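Local coordinates for YchF GTP-binding protein (Schizosaccharomyces pombe, PDB 1NI3), which hydrolyses ATP, and GTP less efficiently, and acts as a negative regulator of the G2/M transition in the fission yeast cell cycle, at residues F37-K42 / F269-T274; K375-V378 / G382-A385; Y193-E198 / G206-R211. All blocks are in the same frame, centred on the assembly; numbering follows the deposited sequence.

In the fold
Along the chain, helix 33-42, which begins within the P-loop, carries the first segment. Interaction 1 joins it to helix 267-273 near the end of the G domain, closing a loop of 226 residues. Interaction 3 is nested within that loop: it closes a short turn between the end of helix 179-199 and the approach to helix 210-217. The two lie on opposite sides of the chain's centre, about 39 Å apart between centres. Interaction 2 follows in series in the TGS region, tying the segment after strand 372-374 to the segment leading into strand 384-386. None of the three touches another, and none crosses.

Interaction 1 of 3, residues F37-K42 / F269-T274; sequences FRAITK and FEERLT
Ala39 and Glu271 bring helices 33-42 and 267-273 together, their CA atoms 5.0 Å apart. Alanine suits this point because its methyl is small enough to let the other backbone come in close. The Glu271 side chain then reaches across to it. CG leaves anti to the backbone N (chi1 174°), and a bend at chi2 of 58° folds the carboxylate back, setting OE1 3.9 Å from Ala39 CA. The acid therefore lies alongside the alanine, with its polar end against aliphatic carbon.

One turn further on, Thr274 turns its methyl to the first helix and its hydroxyl to its own. Its CG2 rests 3.8 Å from Ala39 O, and its CB sits 4.1 Å from Lys42 O. Its OG1 points back and donates to Glu271 O over 2.6 Å, in the carbonyl plane with a C=O...O angle of 154°. The same oxygen takes the Thr274 amide, N to O 3.0 Å, so two donors from one residue grip it. Threonine fits because its two branches do separate jobs. Lys42 contributes its carbonyl O and the root of its chain, while the amine extends elsewhere.

Beyond the contact, Phe37 and Ile40 pack on strand 60-65, and the Glu270 carboxylate is hydrogen-bonded to Ser292 OG and Met293 N. The Glu271 side chain is also about 6 Å from that of Thr35, a predicted ATP-binding residue of the P-loop.

With no hydrogen bond or salt bridge between the segments, the contact is one of fit. Arg38 NE stands 6.0 Å from Glu271 OE1, too far for an ion pair, so any attraction between these charges is probably diffuse, adding little direction to the van der Waals packing.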
# COMPACT_ATOMS: atom_id res chain seq x y z
N PHE A 37 4.49 7.43 12.44
CA PHE A 37 3.14 6.93 12.67
C PHE A 37 2.30 7.94 13.45
O PHE A 37 1.23 8.34 13.01
CB PHE A 37 3.19 5.62 13.45
CG PHE A 37 1.86 4.98 13.61
CD1 PHE A 37 1.30 4.24 12.58
CD2 PHE A 37 1.15 5.15 14.78
CE1 PHE A 37 0.03 3.68 12.72
CE2 PHE A 37 -0.12 4.60 14.93
CZ PHE A 37 -0.68 3.86 13.90
N ARG A 38 2.81 8.36 14.61
CA ARG A 38 2.08 9.32 15.43
C ARG A 38 1.75 10.56 14.60
O ARG A 38 0.72 11.19 14.81
CB ARG A 38 2.90 9.71 16.67
CG ARG A 38 2.09 10.49 17.71
CD ARG A 38 2.98 11.10 18.79
NE ARG A 38 3.59 10.09 19.64
CZ ARG A 38 2.94 9.39 20.58
NH1 ARG A 38 1.65 9.60 20.79
NH2 ARG A 38 3.58 8.48 21.30
N ALA A 39 2.63 10.90 13.66
CA ALA A 39 2.44 12.06 12.78
C ALA A 39 1.21 11.84 11.89
O ALA A 39 0.33 12.70 11.79
CB ALA A 39 3.67 12.25 11.90
N ILE A 40 1.19 10.69 11.23
CA ILE A 40 0.08 10.34 10.37
C ILE A 40 -1.21 10.44 11.18
O ILE A 40 -2.12 11.16 10.81
CB ILE A 40 0.24 8.90 9.85
CG1 ILE A 40 1.46 8.80 8.96
CG2 ILE A 40 -0.99 8.50 9.09
CD1 ILE A 40 1.73 7.39 8.50
N THR A 41 -1.26 9.70 12.27
CA THR A 41 -2.42 9.67 13.15
C THR A 41 -2.83 11.08 13.60
O THR A 41 -3.99 11.32 13.93
CB THR A 41 -2.11 8.87 14.41
OG1 THR A 41 -1.04 9.50 15.13
CG2 THR A 41 -1.66 7.46 14.03
N LYS A 42 -1.87 11.99 13.63
CA LYS A 42 -2.10 13.37 14.07
C LYS A 42 -2.52 14.40 13.01
O LYS A 42 -3.11 15.41 13.34
CB LYS A 42 -0.83 13.88 14.78
CG LYS A 42 -1.11 14.77 15.99
CD LYS A 42 -1.75 13.99 17.16
CE LYS A 42 -1.95 14.86 18.42
NZ LYS A 42 -2.63 14.16 19.56
N PHE A 269 9.51 17.30 9.97
CA PHE A 269 8.74 18.36 9.33
C PHE A 269 7.27 18.01 9.27
O PHE A 269 6.42 18.85 9.58
CB PHE A 269 9.21 18.58 7.89
CG PHE A 269 8.41 19.63 7.16
CD1 PHE A 269 8.44 20.94 7.59
CD2 PHE A 269 7.59 19.29 6.09
CE1 PHE A 269 7.62 21.91 6.98
CE2 PHE A 269 6.77 20.25 5.48
CZ PHE A 269 6.80 21.56 5.92
N GLU A 270 6.96 16.79 8.84
CA GLU A 270 5.58 16.37 8.75
C GLU A 270 4.95 16.62 10.11
O GLU A 270 3.92 17.28 10.22
CB GLU A 270 5.47 14.89 8.37
CG GLU A 270 5.88 14.54 6.94
CD GLU A 270 5.07 15.27 5.89
OE1 GLU A 270 3.83 15.38 6.03
OE2 GLU A 270 5.67 15.73 4.89
N GLU A 271 5.61 16.10 11.15
CA GLU A 271 5.13 16.27 12.50
C GLU A 271 4.78 17.72 12.79
O GLU A 271 3.65 18.05 13.16
CB GLU A 271 6.17 15.76 13.51
CG GLU A 271 5.81 16.03 14.97
CD GLU A 271 4.49 15.42 15.37
OE1 GLU A 271 4.39 14.17 15.35
OE2 GLU A 271 3.55 16.18 15.69
N ARG A 272 5.76 18.60 12.61
CA ARG A 272 5.54 20.02 12.89
C ARG A 272 4.37 20.61 12.12
O ARG A 272 3.68 21.50 12.62
CB ARG A 272 6.80 20.88 12.60
CG ARG A 272 6.68 22.28 13.20
CD ARG A 272 7.97 23.12 13.15
NE ARG A 272 8.04 24.00 12.00
CZ ARG A 272 8.39 23.61 10.78
NH1 ARG A 272 8.70 22.35 10.59
NH2 ARG A 272 8.40 24.47 9.77
N LEU A 273 4.11 20.10 10.92
CA LEU A 273 3.02 20.62 10.12
C LEU A 273 1.64 20.34 10.72
O LEU A 273 0.70 21.11 10.53
CB LEU A 273 3.12 20.08 8.69
CG LEU A 273 2.90 21.08 7.54
CD1 LEU A 273 3.67 22.39 7.77
CD2 LEU A 273 3.38 20.41 6.26
N THR A 274 1.53 19.25 11.46
CA THR A 274 0.26 18.90 12.07
C THR A 274 -0.16 19.95 13.08
O THR A 274 -1.29 19.94 13.55
CB THR A 274 0.32 17.52 12.80
OG1 THR A 274 1.23 17.60 13.90
CG2 THR A 274 0.80 16.44 11.84

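Interaction 2 of 3, residues K375-V378 / G382-A385; sequences KEYV and GDIA
Two groups meet at Asp383 OD2: the phenol of Tyr377, whose OH lies 2.6 Å from OD2, and, weakly, the backbone N of Glu380. The three residues belong to the connection between the outer strands, 372-374 and 384-386, of a small antiparallel sheet in the TGS region, a domain of ubiquitin-like ancestry. Tyr377 and Asp383 meet over the middle strand 346-350, where both side chains touch Ile349.

The tyrosine reaches the acid because its CG stands anti to the backbone N (chi1 175°), which extends the ring toward strand 384-386. Ring and carboxylate are nearly coplanar, 10° apart, and OD2 lies at the ring edge. The phenol is also hydrogen-bonded to Glu380 OE2. Its single proton cannot serve both acids fully, and two carboxylates so close would probably favour a raised pKa in one of them. A phenylalanine in its place would keep the ring packed on Ile349 and Ala329, but would probably deprive Asp383 OD2 of its short phenol bond and leave the two acids without their shared hydroxyl.

The backbone secures both ends: Tyr377 bonds to Ala329, and Asp383 to Phe311. Gly382 suits the approach to the strand because its positive phi of 99° would press a side chain against the preceding carbonyl. Beside the main bond, OD2 also sits 3.6 Å from Tyr377 CE2, along the edge of the ring.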
# COMPACT_ATOMS: atom_id res chain seq x y z
N LYS A 375 -23.85 -7.02 -15.45
CA LYS A 375 -22.90 -7.85 -14.73
C LYS A 375 -21.49 -7.86 -15.31
O LYS A 375 -20.52 -7.94 -14.57
CB LYS A 375 -23.44 -9.28 -14.63
CG LYS A 375 -24.68 -9.38 -13.75
CD LYS A 375 -25.28 -10.79 -13.72
CE LYS A 375 -26.07 -11.09 -14.99
NZ LYS A 375 -26.75 -12.43 -14.93
N GLU A 376 -21.37 -7.77 -16.63
CA GLU A 376 -20.04 -7.79 -17.24
C GLU A 376 -19.44 -6.42 -17.43
O GLU A 376 -19.02 -6.07 -18.53
CB GLU A 376 -20.07 -8.53 -18.57
CG GLU A 376 -20.44 -10.00 -18.46
CD GLU A 376 -19.73 -10.70 -17.32
OE1 GLU A 376 -18.53 -10.43 -17.11
OE2 GLU A 376 -20.38 -11.52 -16.63
N TYR A 377 -19.39 -5.64 -16.36
CA TYR A 377 -18.81 -4.30 -16.43
C TYR A 377 -17.75 -4.08 -15.37
O TYR A 377 -18.03 -4.17 -14.17
CB TYR A 377 -19.88 -3.22 -16.27
CG TYR A 377 -19.30 -1.82 -16.22
CD1 TYR A 377 -18.76 -1.23 -17.36
CD2 TYR A 377 -19.25 -1.10 -15.02
CE1 TYR A 377 -18.19 0.04 -17.32
CE2 TYR A 377 -18.66 0.17 -14.97
CZ TYR A 377 -18.13 0.73 -16.12
OH TYR A 377 -17.52 1.97 -16.10
N VAL A 378 -16.54 -3.78 -15.81
CA VAL A 378 -15.46 -3.50 -14.88
C VAL A 378 -15.54 -2.02 -14.56
O VAL A 378 -15.48 -1.17 -15.47
CB VAL A 378 -14.07 -3.83 -15.48
CG1 VAL A 378 -13.87 -5.33 -15.51
CG2 VAL A 378 -13.96 -3.25 -16.88
N GLY A 382 -13.25 6.44 -10.38
CA GLY A 382 -13.97 7.69 -10.35
C GLY A 382 -15.45 7.54 -10.63
O GLY A 382 -16.24 8.43 -10.33
N ASP A 383 -15.83 6.41 -11.20
CA ASP A 383 -17.23 6.18 -11.53
C ASP A 383 -18.19 6.55 -10.38
O ASP A 383 -17.94 6.27 -9.21
CB ASP A 383 -17.44 4.71 -11.92
CG ASP A 383 -17.23 4.47 -13.41
OD1 ASP A 383 -16.85 5.44 -14.13
OD2 ASP A 383 -17.46 3.33 -13.87
N ILE A 384 -19.29 7.21 -10.74
CA ILE A 384 -20.32 7.58 -9.77
C ILE A 384 -21.43 6.59 -10.07
O ILE A 384 -22.05 6.66 -11.12
CB ILE A 384 -20.87 9.01 -10.00
CG1 ILE A 384 -19.83 10.06 -9.63
CG2 ILE A 384 -22.11 9.22 -9.13
CD1 ILE A 384 -18.62 10.07 -10.53
N ALA A 385 -21.65 5.67 -9.15
CA ALA A 385 -22.66 4.65 -9.36
C ALA A 385 -23.85 4.73 -8.44
O ALA A 385 -23.82 5.40 -7.41
CB ALA A 385 -22.03 3.27 -9.27

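Interaction 3 of 3, residues Y193-E198 / G206-R211; sequences YQYLTE and GDWSNR
Tyr195 meets both Gly206 and Trp208, using different parts of one side chain. Near the phenol end, its CZ is 3.4 Å from Gly206 CA; near the root, its CG is 3.8 Å from Trp208 CZ2. The two rings are inclined at 58° with centroids 5.4 Å apart, an oblique pair, while Tyr195 CB lies in the indole plane at its edge, 4.0 Å from Trp208 CH2. With CG anti to the backbone N (chi1 -157°), the phenol is carried off the helix toward the returning chain.

Glycine suits the place between the two aromatics, since a CB there would run into Trp208 NE1 and crowd the tyrosine ring. Trp208 brings breadth and one N-H, and its NE1 is hydrogen-bonded to Ile203 O in the intervening turn, which fixes how the indole is rotated. Further out, Ser209 occupies the N-cap of helix 210-217. Its OG caps a backbone N at the start of that helix, and its own N is bonded to Glu212 OE2, the reciprocal pattern of a capping box.

Trp208 also packs on Val213 and Ile216, so the indole lies between helix 210-217 and Tyr195 of helix 179-199, whose residues Tyr193 and Leu196 rest on Val159 of helix 140-168.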
# COMPACT_ATOMS: atom_id res chain seq x y z
N TYR A 193 12.56 -20.87 -5.37
CA TYR A 193 13.69 -21.01 -4.48
C TYR A 193 14.92 -20.52 -5.23
O TYR A 193 15.63 -19.63 -4.77
CB TYR A 193 13.88 -22.47 -4.09
CG TYR A 193 14.89 -22.66 -2.99
CD1 TYR A 193 14.52 -22.52 -1.65
CD2 TYR A 193 16.22 -22.95 -3.28
CE1 TYR A 193 15.45 -22.68 -0.62
CE2 TYR A 193 17.16 -23.11 -2.27
CZ TYR A 193 16.78 -22.97 -0.94
OH TYR A 193 17.71 -23.13 0.05
N GLN A 194 15.15 -21.13 -6.39
CA GLN A 194 16.26 -20.77 -7.27
C GLN A 194 16.43 -19.25 -7.27
O GLN A 194 17.53 -18.74 -7.04
CB GLN A 194 15.95 -21.23 -8.69
CG GLN A 194 16.64 -22.51 -9.14
CD GLN A 194 18.00 -22.24 -9.76
OE1 GLN A 194 18.10 -21.56 -10.79
NE2 GLN A 194 19.05 -22.77 -9.14
N TYR A 195 15.34 -18.53 -7.52
CA TYR A 195 15.35 -17.07 -7.57
C TYR A 195 15.79 -16.49 -6.24
O TYR A 195 16.80 -15.80 -6.16
CB TYR A 195 13.95 -16.53 -7.92
CG TYR A 195 13.92 -15.14 -8.53
CD1 TYR A 195 13.96 -14.96 -9.92
CD2 TYR A 195 13.87 -13.99 -7.73
CE1 TYR A 195 13.97 -13.68 -10.49
CE2 TYR A 195 13.86 -12.70 -8.29
CZ TYR A 195 13.92 -12.56 -9.67
OH TYR A 195 13.95 -11.30 -10.23
N LEU A 196 15.03 -16.79 -5.19
CA LEU A 196 15.32 -16.28 -3.86
C LEU A 196 16.76 -16.51 -3.42
O LEU A 196 17.32 -15.72 -2.66
CB LEU A 196 14.39 -16.95 -2.84
CG LEU A 196 12.92 -16.61 -3.05
CD1 LEU A 196 12.08 -17.42 -2.09
CD2 LEU A 196 12.70 -15.12 -2.86
N THR A 197 17.36 -17.57 -3.93
CA THR A 197 18.72 -17.88 -3.56
C THR A 197 19.78 -17.51 -4.60
O THR A 197 20.73 -16.80 -4.30
CB THR A 197 18.82 -19.36 -3.21
OG1 THR A 197 18.17 -20.15 -4.21
CG2 THR A 197 18.15 -19.61 -1.88
N GLU A 198 19.61 -17.99 -5.83
CA GLU A 198 20.55 -17.70 -6.90
C GLU A 198 20.48 -16.22 -7.26
O GLU A 198 21.37 -15.44 -6.91
CB GLU A 198 20.22 -18.53 -8.14
CG GLU A 198 21.32 -19.51 -8.56
CD GLU A 198 21.49 -20.63 -7.57
OE1 GLU A 198 20.49 -21.32 -7.28
OE2 GLU A 198 22.63 -20.84 -7.11
N GLY A 206 10.73 -11.00 -10.04
CA GLY A 206 10.92 -11.99 -11.08
C GLY A 206 9.94 -11.79 -12.20
O GLY A 206 9.02 -10.98 -12.11
N ASP A 207 10.15 -12.54 -13.28
CA ASP A 207 9.29 -12.50 -14.45
C ASP A 207 8.54 -13.82 -14.44
O ASP A 207 8.98 -14.80 -15.03
CB ASP A 207 10.13 -12.37 -15.72
CG ASP A 207 9.30 -12.40 -16.98
OD1 ASP A 207 8.22 -11.77 -17.00
OD2 ASP A 207 9.73 -13.05 -17.97
N TRP A 208 7.39 -13.84 -13.76
CA TRP A 208 6.61 -15.06 -13.67
C TRP A 208 5.39 -15.02 -14.57
O TRP A 208 4.99 -13.95 -15.02
CB TRP A 208 6.18 -15.29 -12.22
CG TRP A 208 7.27 -15.07 -11.26
CD1 TRP A 208 7.52 -13.91 -10.58
CD2 TRP A 208 8.30 -15.99 -10.90
NE1 TRP A 208 8.66 -14.05 -9.81
CE2 TRP A 208 9.16 -15.32 -9.99
CE3 TRP A 208 8.59 -17.31 -11.25
CZ2 TRP A 208 10.29 -15.93 -9.44
CZ3 TRP A 208 9.71 -17.91 -10.70
CH2 TRP A 208 10.54 -17.22 -9.81
N SER A 209 4.82 -16.19 -14.81
CA SER A 209 3.63 -16.31 -15.64
C SER A 209 2.42 -16.24 -14.71
O SER A 209 2.56 -16.33 -13.49
CB SER A 209 3.62 -17.65 -16.35
OG SER A 209 3.48 -18.69 -15.42
N ASN A 210 1.22 -16.10 -15.28
CA ASN A 210 0.02 -16.02 -14.46
C ASN A 210 -0.09 -17.22 -13.52
O ASN A 210 -0.43 -17.07 -12.34
CB ASN A 210 -1.22 -15.89 -15.35
CG ASN A 210 -1.35 -14.51 -15.95
OD1 ASN A 210 -2.38 -14.16 -16.55
ND2 ASN A 210 -0.31 -13.70 -15.80
N ARG A 211 0.21 -18.41 -14.03
CA ARG A 211 0.17 -19.62 -13.22
C ARG A 211 1.16 -19.54 -12.07
O ARG A 211 0.83 -19.85 -10.93
CB ARG A 211 0.50 -20.83 -14.09
CG ARG A 211 0.64 -22.13 -13.33
CD ARG A 211 -0.67 -22.50 -12.67
NE ARG A 211 -0.59 -23.84 -12.09
CZ ARG A 211 -0.96 -24.13 -10.86
NH1 ARG A 211 -1.43 -23.18 -10.06
NH2 ARG A 211 -0.84 -25.37 -10.41